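Local coordinates for MucR Phosphodiesterase (Pseudomonas aeruginosa, PDB 5M1T), which belongs to the EAL-domain family, whose members share a TIM-barrel-like fold, and holds C2E and magnesium ions, at residues 249-252 and 253-257; 105-108 and 109-113; 263-266 and 267-271; 114-117 and 118-121; 163-166 and 167-170. One frame throughout, in Å; residues are numbered along the deposited sequence.

Interaction 1: 249-252 and 253-257; sequences AQQE and FLTRL
R256 reaches back one helical turn to the carboxylate of E252, and the two side chains meet over the surface of helix 248-257. From its root, R256 CB packs against the backbone of the preceding turn, 3.6 Å from E252 O, the same carbonyl that accepts the R256 N-H. CG stands anti to the backbone N, and the bend at chi3 (33°) swings NE and the guanidinium back to the carboxylate; R256 CD itself passes 4.0 Å from E252 OE2. R256 NE makes a nearly straight hydrogen bond of 3.2 Å to E252 OE2 (174° at the hydrogen), part of a salt bridge. It arrives on the syn side of that oxygen, with the oxygen lying at the edge of the guanidinium. Further out, R256 NH2 reaches E252 OE1 only weakly, at 3.5 Å. E252 meets this grip with its own bend at chi2, and the carboxylate and guanidinium are nearly coplanar. Beside the pair, T255 OG1 lies 2.9 Å from Q251 O and donates to it. The T255 N-H uses the same oxygen from the opposite face of the carbonyl plane, so that Q251 O accepts two hydrogen bonds. L254 faces inward from this helix of the beta-alpha-beta unit, onto L262 and V226. The unequal salt bridge, straighter and shorter at NE than at NH2, probably neutralises charge on an exposed face while adding a side-chain link to the i to i+4 backbone bonds.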
# COMPACT_ATOMS: atom_id res chain seq x y z
N ALA A 249 -22.41 -2.98 33.27
CA ALA A 249 -21.38 -3.80 33.90
C ALA A 249 -20.08 -3.86 33.11
O ALA A 249 -19.01 -3.86 33.70
CB ALA A 249 -21.93 -5.20 34.19
N GLN A 250 -20.16 -3.91 31.79
CA GLN A 250 -18.97 -3.74 30.93
C GLN A 250 -18.29 -2.40 31.18
O GLN A 250 -17.05 -2.31 31.33
CB GLN A 250 -19.35 -3.84 29.45
CG GLN A 250 -19.72 -5.26 28.99
CD GLN A 250 -20.48 -5.25 27.66
OE1 GLN A 250 -20.91 -4.21 27.23
NE2 GLN A 250 -20.59 -6.40 26.99
N GLN A 251 -19.08 -1.34 31.20
CA GLN A 251 -18.58 0.01 31.46
C GLN A 251 -17.83 0.06 32.77
O GLN A 251 -16.71 0.53 32.83
CB GLN A 251 -19.75 1.00 31.51
CG GLN A 251 -19.34 2.39 31.91
CD GLN A 251 -20.48 3.38 31.91
OE1 GLN A 251 -21.57 3.08 32.38
NE2 GLN A 251 -20.21 4.59 31.41
N GLU A 252 -18.45 -0.44 33.83
CA GLU A 252 -17.84 -0.45 35.17
C GLU A 252 -16.56 -1.27 35.18
O GLU A 252 -15.56 -0.83 35.71
CB GLU A 252 -18.81 -0.99 36.21
CG GLU A 252 -18.31 -0.89 37.65
CD GLU A 252 -17.36 -2.04 38.07
OE1 GLU A 252 -17.46 -3.18 37.56
OE2 GLU A 252 -16.48 -1.81 38.95
N PHE A 253 -16.60 -2.45 34.59
CA PHE A 253 -15.44 -3.32 34.61
C PHE A 253 -14.29 -2.73 33.79
O PHE A 253 -13.13 -2.70 34.21
CB PHE A 253 -15.86 -4.72 34.08
CG PHE A 253 -14.72 -5.56 33.68
CD1 PHE A 253 -13.92 -6.15 34.63
CD2 PHE A 253 -14.40 -5.72 32.34
CE1 PHE A 253 -12.83 -6.92 34.26
CE2 PHE A 253 -13.31 -6.49 31.96
CZ PHE A 253 -12.54 -7.10 32.92
N LEU A 254 -14.62 -2.22 32.63
CA LEU A 254 -13.58 -1.65 31.76
C LEU A 254 -12.97 -0.43 32.40
O LEU A 254 -11.78 -0.18 32.25
CB LEU A 254 -14.17 -1.32 30.39
CG LEU A 254 -14.55 -2.59 29.63
CD1 LEU A 254 -15.49 -2.28 28.49
CD2 LEU A 254 -13.31 -3.32 29.12
N THR A 255 -13.79 0.33 33.11
CA THR A 255 -13.29 1.52 33.80
C THR A 255 -12.32 1.12 34.92
O THR A 255 -11.21 1.68 35.04
CB THR A 255 -14.47 2.39 34.29
OG1 THR A 255 -15.16 2.92 33.14
CG2 THR A 255 -13.98 3.57 35.17
N ARG A 256 -12.72 0.13 35.72
CA ARG A 256 -11.90 -0.34 36.81
C ARG A 256 -10.57 -0.90 36.33
O ARG A 256 -9.56 -0.76 37.02
CB ARG A 256 -12.64 -1.38 37.66
CG ARG A 256 -11.83 -1.86 38.85
CD ARG A 256 -12.64 -2.60 39.89
NE ARG A 256 -13.76 -3.38 39.35
CZ ARG A 256 -13.71 -4.64 38.94
NH1 ARG A 256 -12.58 -5.34 38.91
NH2 ARG A 256 -14.83 -5.21 38.49
N LEU A 257 -10.56 -1.50 35.14
CA LEU A 257 -9.31 -2.00 34.55
C LEU A 257 -8.36 -0.88 34.20
O LEU A 257 -7.16 -1.06 34.15
CB LEU A 257 -9.59 -2.77 33.26
CG LEU A 257 -10.10 -4.20 33.31
CD1 LEU A 257 -9.83 -4.82 31.95
CD2 LEU A 257 -9.43 -4.98 34.43

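Interaction 2: 105-108 and 109-113; sequences CRQM and RLWLD
The amide arm of Q107 lies across one face of the W111 indole, while the methyl end of M108 comes to the indole edge, close to the ring plane. With CG anti to the backbone N (chi1 -166°), Q107 CG stands almost squarely over the benzene half of the indole, 3.5 Å from the centroid of the six-membered ring of W111, a CH-pi contact. The bend at chi2 then brings the amide, inclined to the ring at 55°, over the pyrrole half, with Q107 NE2 3.3 Å from W111 CE2. Both Q107 NE2 and W111 NE1 are donors, and no hydrogen bond joins them. M108 crosses W111 at about a right angle, with M108 CE 3.7 Å from W111 CE3. All of this takes place within helix 93-113, which belongs to the crossover from strand 61-72 to the parallel strand 120-124 in the TIM-barrel-like EAL domain; the indole also meets Y50 and W119 edge-to-face. On another side of the helix R109 grips D113 side-on. R109 NH2 is 2.9 Å from D113 OD1 and R109 NE is 3.2 Å from D113 OD2, both nitrogens coming from above the carboxylate plane. L112 CD1 covers a face of the R109 guanidinium near its rim, and R109 NH1 turns to S147 O and E149. R106 and L110 run side by side, pointing the same way, the guanidinium of R106 being paired with E103.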
# COMPACT_ATOMS: atom_id res chain seq x y z
N CYS A 105 -12.85 15.39 7.27
CA CYS A 105 -12.02 16.57 7.53
C CYS A 105 -12.87 17.83 7.51
O CYS A 105 -12.65 18.73 8.29
CB CYS A 105 -10.86 16.68 6.53
SG CYS A 105 -9.54 15.46 6.85
N ARG A 106 -13.85 17.88 6.63
CA ARG A 106 -14.76 19.02 6.53
C ARG A 106 -15.52 19.16 7.82
O ARG A 106 -15.62 20.26 8.40
CB ARG A 106 -15.75 18.82 5.39
CG ARG A 106 -16.51 20.09 5.00
CD ARG A 106 -17.58 19.86 3.94
NE ARG A 106 -18.61 18.92 4.37
CZ ARG A 106 -19.64 19.22 5.18
NH1 ARG A 106 -19.82 20.45 5.65
NH2 ARG A 106 -20.50 18.26 5.54
N GLN A 107 -16.04 18.04 8.29
CA GLN A 107 -16.81 18.01 9.51
C GLN A 107 -15.99 18.41 10.75
O GLN A 107 -16.49 19.17 11.60
CB GLN A 107 -17.40 16.63 9.72
CG GLN A 107 -18.47 16.62 10.79
CD GLN A 107 -19.64 17.54 10.45
OE1 GLN A 107 -20.24 17.45 9.38
NE2 GLN A 107 -19.95 18.44 11.36
N MET A 108 -14.77 17.91 10.86
CA MET A 108 -13.94 18.24 12.01
C MET A 108 -13.65 19.75 12.04
O MET A 108 -13.78 20.40 13.09
CB MET A 108 -12.66 17.42 12.01
CG MET A 108 -11.82 17.51 13.29
SD MET A 108 -12.64 17.18 14.88
CE MET A 108 -13.28 15.60 14.58
N ARG A 109 -13.27 20.30 10.88
CA ARG A 109 -13.08 21.73 10.74
C ARG A 109 -14.30 22.51 11.25
O ARG A 109 -14.16 23.40 12.07
CB ARG A 109 -12.79 22.08 9.28
CG ARG A 109 -12.44 23.53 9.00
CD ARG A 109 -11.08 23.96 9.53
NE ARG A 109 -11.19 24.61 10.83
CZ ARG A 109 -10.23 24.66 11.75
NH1 ARG A 109 -9.06 24.04 11.56
NH2 ARG A 109 -10.43 25.30 12.90
N LEU A 110 -15.48 22.16 10.76
CA LEU A 110 -16.73 22.79 11.16
C LEU A 110 -16.93 22.75 12.70
O LEU A 110 -17.22 23.76 13.36
CB LEU A 110 -17.88 22.10 10.43
CG LEU A 110 -19.30 22.65 10.54
CD1 LEU A 110 -19.34 24.14 10.27
CD2 LEU A 110 -20.23 22.01 9.52
N TRP A 111 -16.72 21.57 13.27
CA TRP A 111 -16.78 21.40 14.71
C TRP A 111 -15.77 22.22 15.46
O TRP A 111 -16.10 22.76 16.51
CB TRP A 111 -16.58 19.94 15.09
CG TRP A 111 -17.77 19.08 14.81
CD1 TRP A 111 -19.07 19.48 14.81
CD2 TRP A 111 -17.77 17.67 14.54
NE1 TRP A 111 -19.88 18.41 14.54
CE2 TRP A 111 -19.12 17.29 14.37
CE3 TRP A 111 -16.77 16.70 14.42
CZ2 TRP A 111 -19.50 15.97 14.09
CZ3 TRP A 111 -17.13 15.40 14.15
CH2 TRP A 111 -18.50 15.04 13.98
N LEU A 112 -14.52 22.26 14.98
CA LEU A 112 -13.50 23.08 15.64
C LEU A 112 -13.91 24.57 15.62
O LEU A 112 -13.73 25.30 16.60
CB LEU A 112 -12.14 22.90 14.97
CG LEU A 112 -11.38 21.62 15.24
CD1 LEU A 112 -10.22 21.50 14.26
CD2 LEU A 112 -10.86 21.57 16.65
N ASP A 113 -14.47 25.00 14.51
CA ASP A 113 -14.90 26.38 14.37
C ASP A 113 -16.16 26.64 15.21
O ASP A 113 -16.52 27.76 15.45
CB ASP A 113 -15.14 26.71 12.90
CG ASP A 113 -13.84 26.65 12.04
OD1 ASP A 113 -12.74 27.07 12.54
OD2 ASP A 113 -13.91 26.20 10.86

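Interaction 3: 263-266 and 267-271; sequences QGFL and LGRPM. With C2E (9,9'-[(2R,3R,3aS,5S,7aR,9R,10R,10aS,12S,14aR)-3,5,10,12-tetrahydroxy-5,12-dioxidooctahydro-2H,7H-difuro[3,2-d:3',2'-j][1,3,7,9,2,8]tetraoxadiphosphacyclododecine-2,9-diyl]bis(2-amino-1,9-dihydro-6H-purin-6-one)), chain C.
F265 is sandwiched between C2E and R269. One face of its ring carries a guanine base of the ligand, with F265 CD1 3.4 Å from C2E C6; over the opposite face lies the guanidinium of R269, its plane turned 24° from the ring. R269 CZ stands 4.0 Å from the F265 centroid, off-centre, in a cation-pi contact that may polarise the ring. The aliphatic part of R269 takes part too: its chain is extended from CG to NE, and CG makes a CH-pi contact with the same ring. P270 fills a neighbouring position, with P270 CD 3.8 Å from F265 CE1 and P270 CG 3.7 Å from C2E O2'. The base is also held by the backbone, because F265 N donates to C2E O6 over 2.7 Å in an essentially linear bond. A tight turn stands behind this first shell. G264 O accepts from both L267 N and G268 N, each at 3.0 Å; G268 N lies in the carbonyl plane, whereas L267 N comes from above it. The turn bends the chain sharply, which brings R269 and P270 to the F265 ring. Further out, Q51 NE2 binds G268 O, and Q263 is hydrogen-bonded to E65, a magnesium ligand, and to K207, thereby tying the start of the turn to the metal region. The segment is the loop that follows the last barrel strand, 261-263, and it contributes G264, F265 and P270 to the ligand pocket of the EAL domain, in keeping with the way TIM-barrel-like proteins build their sites from loops at strand ends.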
# COMPACT_ATOMS: atom_id res chain seq x y z
N GLN A 263 -16.07 3.28 23.73
CA GLN A 263 -16.93 3.50 22.58
C GLN A 263 -17.97 2.38 22.55
O GLN A 263 -17.65 1.21 22.82
CB GLN A 263 -16.07 3.47 21.36
CG GLN A 263 -16.71 3.92 20.12
CD GLN A 263 -15.73 3.95 18.96
OE1 GLN A 263 -14.52 4.17 19.15
NE2 GLN A 263 -16.26 3.76 17.76
N GLY A 264 -19.22 2.74 22.33
CA GLY A 264 -20.24 1.71 22.29
C GLY A 264 -21.63 2.27 22.34
O GLY A 264 -21.82 3.46 22.67
N PHE A 265 -22.60 1.41 22.02
CA PHE A 265 -24.01 1.78 22.01
C PHE A 265 -24.50 2.38 23.34
O PHE A 265 -25.33 3.26 23.34
CB PHE A 265 -24.89 0.60 21.65
CG PHE A 265 -24.78 0.18 20.22
CD1 PHE A 265 -23.96 0.84 19.32
CD2 PHE A 265 -25.54 -0.87 19.75
CE1 PHE A 265 -23.89 0.47 18.02
CE2 PHE A 265 -25.46 -1.26 18.45
CZ PHE A 265 -24.62 -0.58 17.58
N LEU A 266 -23.96 1.91 24.46
CA LEU A 266 -24.35 2.42 25.78
C LEU A 266 -24.02 3.91 25.89
O LEU A 266 -24.77 4.66 26.49
CB LEU A 266 -23.61 1.66 26.88
CG LEU A 266 -24.05 2.06 28.31
CD1 LEU A 266 -25.43 1.48 28.63
CD2 LEU A 266 -23.03 1.66 29.38
N LEU A 267 -22.89 4.31 25.33
CA LEU A 267 -22.42 5.68 25.41
C LEU A 267 -22.90 6.57 24.25
O LEU A 267 -22.87 7.81 24.34
CB LEU A 267 -20.90 5.70 25.45
CG LEU A 267 -20.45 4.85 26.64
CD1 LEU A 267 -19.11 4.22 26.40
CD2 LEU A 267 -20.46 5.69 27.90
N GLY A 268 -23.35 5.96 23.17
CA GLY A 268 -23.86 6.70 22.03
C GLY A 268 -23.65 5.95 20.74
O GLY A 268 -22.53 5.59 20.41
N ARG A 269 -24.73 5.71 20.02
CA ARG A 269 -24.66 4.98 18.76
C ARG A 269 -24.11 5.90 17.66
O ARG A 269 -24.14 7.14 17.80
CB ARG A 269 -26.04 4.49 18.36
CG ARG A 269 -26.63 3.48 19.31
CD ARG A 269 -27.94 2.90 18.81
NE ARG A 269 -28.40 1.79 19.66
CZ ARG A 269 -28.67 0.55 19.24
NH1 ARG A 269 -28.57 0.20 17.96
NH2 ARG A 269 -29.07 -0.36 20.11
N PRO A 270 -23.62 5.30 16.55
CA PRO A 270 -23.27 6.10 15.38
C PRO A 270 -24.48 6.88 14.94
O PRO A 270 -25.57 6.34 14.90
CB PRO A 270 -22.91 5.03 14.32
CG PRO A 270 -22.55 3.82 15.14
CD PRO A 270 -23.43 3.86 16.33
N MET A 271 -24.29 8.17 14.66
CA MET A 271 -25.36 8.98 14.13
C MET A 271 -24.80 10.08 13.20
O MET A 271 -23.62 10.37 13.23
CB MET A 271 -26.25 9.54 15.28
CG MET A 271 -25.53 10.33 16.36
SD MET A 271 -26.60 10.80 17.77
CE MET A 271 -25.89 9.67 19.01
P1 C2E C . -14.69 -0.95 13.16
O2P C2E C . -13.55 -0.07 12.73
O1P C2E C . -14.36 -1.95 14.24
O5' C2E C . -15.87 0.02 13.64
C5' C2E C . -16.61 -0.27 14.81
C4' C2E C . -17.85 -1.08 14.48
O4' C2E C . -18.45 -1.50 15.72
C3' C2E C . -18.90 -0.25 13.76
O3' C2E C . -19.63 -1.11 12.88
C2' C2E C . -19.82 0.22 14.86
O2' C2E C . -21.14 0.51 14.41
C1' C2E C . -19.79 -1.01 15.76
N9 C2E C . -20.15 -0.74 17.15
C8 C2E C . -19.77 0.30 17.90
N7 C2E C . -20.29 0.20 19.14
C5 C2E C . -21.00 -0.94 19.19
C6 C2E C . -21.81 -1.64 20.19
O6 C2E C . -21.92 -1.16 21.35
N1 C2E C . -22.39 -2.79 19.83
C2 C2E C . -22.26 -3.30 18.58
N2 C2E C . -22.88 -4.47 18.27
N3 C2E C . -21.53 -2.71 17.62
C4 C2E C . -20.91 -1.55 17.87
P11 C2E C . -19.93 -0.67 11.37
O21 C2E C . -20.32 0.80 11.36
O11 C2E C . -21.05 -1.50 10.84
O5A C2E C . -18.58 -0.87 10.54
C5A C2E C . -18.01 -2.18 10.47
C4A C2E C . -16.59 -2.09 9.94
O4A C2E C . -16.58 -1.47 8.65
C3A C2E C . -15.71 -1.20 10.77
O3A C2E C . -15.22 -1.84 11.93
C2A C2E C . -14.61 -0.83 9.80
O2A C2E C . -13.65 -1.87 9.68
C1A C2E C . -15.36 -0.74 8.49
N91 C2E C . -15.62 0.69 8.15
C81 C2E C . -16.63 1.49 8.55
N71 C2E C . -16.53 2.72 7.98
C51 C2E C . -15.44 2.70 7.20
C61 C2E C . -14.73 3.65 6.32
O61 C2E C . -15.16 4.81 6.19
N11 C2E C . -13.63 3.22 5.69
C21 C2E C . -13.15 1.96 5.86
N21 C2E C . -12.04 1.59 5.20
N31 C2E C . -13.74 1.04 6.64
C41 C2E C . -14.85 1.37 7.32

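Interaction 4: 114-117 and 118-121; sequences GGHA and DWNI
H116 and W119 are the first and last residues (i and i+3) of a type I beta turn, closed by a weak hydrogen bond of 3.3 Å from W119 N to H116 O. The turn comes directly after a Schellman motif in which G115, with positive phi, ends the preceding helix. The side chains of H116 and W119 lie side by side and point the same way, both having CG anti to their own carbonyl carbon (chi1 -51° for H116). This sends both rings off the same side of the turn, and the imidazole rests over one face of the indole in an offset stack: the H116 ring centroid is 4.3 Å from that of the W119 six-membered ring, and the planes are 17° apart. Contact begins at the root of the histidine, where H116 CB sits over the centre of the indole, 3.8 Å from the six-membered ring centroid, as a CH-pi donor. Farther along the side chain, H116 ND1 reaches the outer rim of the benzene half, 3.7 Å from W119 CZ2. The two corner residues, A117 and D118, lie at the exposed crest, where D118 OD1 is 3.7 Å from A117 CB. The stack thus ties the two ends of the turn together through side chains, supplementing a backbone bond that is itself weak. Beyond the turn the chain enters strand 120-124, between strands 61-72 and 153-158. W119 leans on M61, and I121 packs inward on A104 of helix 93-113 and on V64 and L153 of the flanking strands.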
# COMPACT_ATOMS: atom_id res chain seq x y z
N GLY A 114 -16.85 25.58 15.62
CA GLY A 114 -18.01 25.67 16.50
C GLY A 114 -17.59 25.53 17.96
O GLY A 114 -18.42 25.54 18.87
N GLY A 115 -16.30 25.40 18.19
CA GLY A 115 -15.76 25.50 19.53
C GLY A 115 -15.55 24.17 20.21
O GLY A 115 -15.39 24.14 21.40
N HIS A 116 -15.54 23.06 19.47
CA HIS A 116 -15.25 21.75 20.08
C HIS A 116 -13.78 21.40 19.96
O HIS A 116 -13.38 20.47 19.26
CB HIS A 116 -16.15 20.68 19.48
CG HIS A 116 -17.60 21.06 19.51
ND1 HIS A 116 -18.38 20.93 20.64
CD2 HIS A 116 -18.39 21.63 18.57
CE1 HIS A 116 -19.60 21.39 20.39
NE2 HIS A 116 -19.63 21.82 19.14
N ALA A 117 -12.99 22.13 20.73
CA ALA A 117 -11.52 22.12 20.67
C ALA A 117 -10.83 20.82 21.06
O ALA A 117 -9.66 20.61 20.69
CB ALA A 117 -11.00 23.23 21.58
N ASP A 118 -11.50 19.98 21.83
CA ASP A 118 -10.84 18.78 22.30
C ASP A 118 -11.42 17.53 21.64
O ASP A 118 -11.41 16.46 22.24
CB ASP A 118 -10.92 18.69 23.84
CG ASP A 118 -10.21 19.89 24.53
OD1 ASP A 118 -9.51 20.70 23.86
OD2 ASP A 118 -10.36 20.04 25.77
N TRP A 119 -11.96 17.69 20.43
CA TRP A 119 -12.39 16.54 19.64
C TRP A 119 -11.41 16.23 18.52
O TRP A 119 -10.86 17.11 17.90
CB TRP A 119 -13.75 16.75 18.99
CG TRP A 119 -14.89 16.82 19.94
CD1 TRP A 119 -14.83 16.77 21.28
CD2 TRP A 119 -16.27 17.02 19.60
NE1 TRP A 119 -16.08 16.90 21.81
CE2 TRP A 119 -16.98 17.05 20.80
CE3 TRP A 119 -16.96 17.21 18.39
CZ2 TRP A 119 -18.35 17.25 20.85
CZ3 TRP A 119 -18.32 17.39 18.42
CH2 TRP A 119 -19.01 17.41 19.66
N ASN A 120 -11.22 14.95 18.29
CA ASN A 120 -10.54 14.43 17.13
C ASN A 120 -11.47 13.56 16.29
O ASN A 120 -12.54 13.15 16.75
CB ASN A 120 -9.34 13.62 17.58
CG ASN A 120 -8.31 14.47 18.28
OD1 ASN A 120 -8.11 15.67 17.94
ND2 ASN A 120 -7.65 13.88 19.29
N ILE A 121 -11.09 13.29 15.05
CA ILE A 121 -11.88 12.39 14.25
C ILE A 121 -11.04 11.23 13.74
O ILE A 121 -9.94 11.42 13.23
CB ILE A 121 -12.62 13.08 13.08
CG1 ILE A 121 -13.55 12.07 12.38
CG2 ILE A 121 -11.64 13.63 12.04
CD1 ILE A 121 -14.76 12.74 11.77

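Interaction 5: 163-166 and 167-170; sequences MRDA and DASL
D165 caps the first turn of helix 166-178, and the compact part of the contact is its meeting with A168 and S169. D165 O accepts the S169 N-H, with D165 O and S169 N 2.9 Å apart, and takes a further weak bond from A168 N. The side chain covers the same A168 amide: with CG anti to the backbone N (chi1 -176°), D165 OD1 comes 3.3 Å from A168 N, a weak capping bond. D165 CG also packs on the methyl of A168, 3.6 Å from A168 CB. A water molecule links the start of the turn to S169. It accepts from D165 N and donates to S169 OG over 2.7 Å, while S169 OG is also bonded to A162 O. The outward side is looser. D167 is exposed, its OD1 bonded to Y197 OH, and its carboxylate keeps away from that of the cap, D167 OD2 lying 5.1 Å from D165 OD1. Two acidic groups at the amino end of a helix would probably be favoured by the helix dipole, which may offset their mutual repulsion, and the cap supplies a second, weak acceptor for an amide of the first turn.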
# COMPACT_ATOMS: atom_id res chain seq x y z
N MET A 163 0.56 -5.48 10.90
CA MET A 163 1.56 -6.53 11.17
C MET A 163 1.86 -7.41 9.93
O MET A 163 2.85 -8.13 9.90
CB MET A 163 1.10 -7.39 12.34
CG MET A 163 1.08 -6.65 13.68
SD MET A 163 2.75 -6.21 14.21
CE MET A 163 2.46 -5.13 15.61
N ARG A 164 1.04 -7.33 8.89
CA ARG A 164 1.33 -8.13 7.72
C ARG A 164 2.75 -7.85 7.18
O ARG A 164 3.55 -8.77 7.03
CB ARG A 164 0.27 -7.97 6.63
CG ARG A 164 0.46 -8.94 5.47
CD ARG A 164 -0.26 -8.46 4.21
NE ARG A 164 0.18 -7.12 3.82
CZ ARG A 164 1.24 -6.86 3.05
NH1 ARG A 164 1.97 -7.84 2.55
NH2 ARG A 164 1.56 -5.60 2.75
N ASP A 165 3.07 -6.60 6.88
CA ASP A 165 4.46 -6.27 6.53
C ASP A 165 4.93 -5.11 7.41
O ASP A 165 4.86 -3.95 7.01
CB ASP A 165 4.59 -5.95 5.04
CG ASP A 165 6.03 -5.71 4.60
OD1 ASP A 165 6.90 -5.48 5.47
OD2 ASP A 165 6.26 -5.70 3.37
N ALA A 166 5.41 -5.44 8.60
CA ALA A 166 5.67 -4.43 9.63
C ALA A 166 6.73 -3.40 9.24
O ALA A 166 6.64 -2.24 9.63
CB ALA A 166 6.05 -5.10 10.93
N ASP A 167 7.75 -3.82 8.49
CA ASP A 167 8.74 -2.87 7.99
C ASP A 167 8.14 -1.84 7.06
O ASP A 167 8.51 -0.68 7.12
CB ASP A 167 9.90 -3.59 7.31
CG ASP A 167 10.84 -4.25 8.32
OD1 ASP A 167 11.01 -3.77 9.47
OD2 ASP A 167 11.41 -5.27 7.94
N ALA A 168 7.20 -2.26 6.23
CA ALA A 168 6.52 -1.33 5.32
C ALA A 168 5.52 -0.47 6.07
O ALA A 168 5.39 0.72 5.79
CB ALA A 168 5.81 -2.10 4.18
N SER A 169 4.82 -1.07 7.04
CA SER A 169 3.89 -0.30 7.87
C SER A 169 4.63 0.84 8.54
O SER A 169 4.09 1.94 8.74
CB SER A 169 3.23 -1.16 8.95
OG SER A 169 2.47 -2.21 8.39
N LEU A 170 5.89 0.57 8.91
CA LEU A 170 6.68 1.52 9.69
C LEU A 170 7.01 2.74 8.85
O LEU A 170 6.88 3.87 9.32
CB LEU A 170 7.97 0.84 10.20
CG LEU A 170 8.66 1.42 11.44
CD1 LEU A 170 7.72 1.58 12.62
CD2 LEU A 170 9.82 0.51 11.86
O HOH W 1 1.74 -4.01 6.49

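Overall arrangement
Interaction 3 lies at the ligand and is the reference point for the rest: it touches C2E directly, and the Q263 side chain is about 6 Å from a magnesium ion. Interaction 1 packs against it from the adjacent helix, Q251 OE1 lying 3.6 Å from L266 CD2, and its Q250 side chain comes within about 7 Å of C2E. Interactions 2 and 4 form a second pair, with centres 8 Å apart, joined by a probable hydrogen bond of 3.0 Å between W111 O and H116 N; their centres are 20 Å and 18 Å from that of interaction 3. Interaction 5 stands apart, across the chain's centre from interaction 3, with centres 32 Å apart.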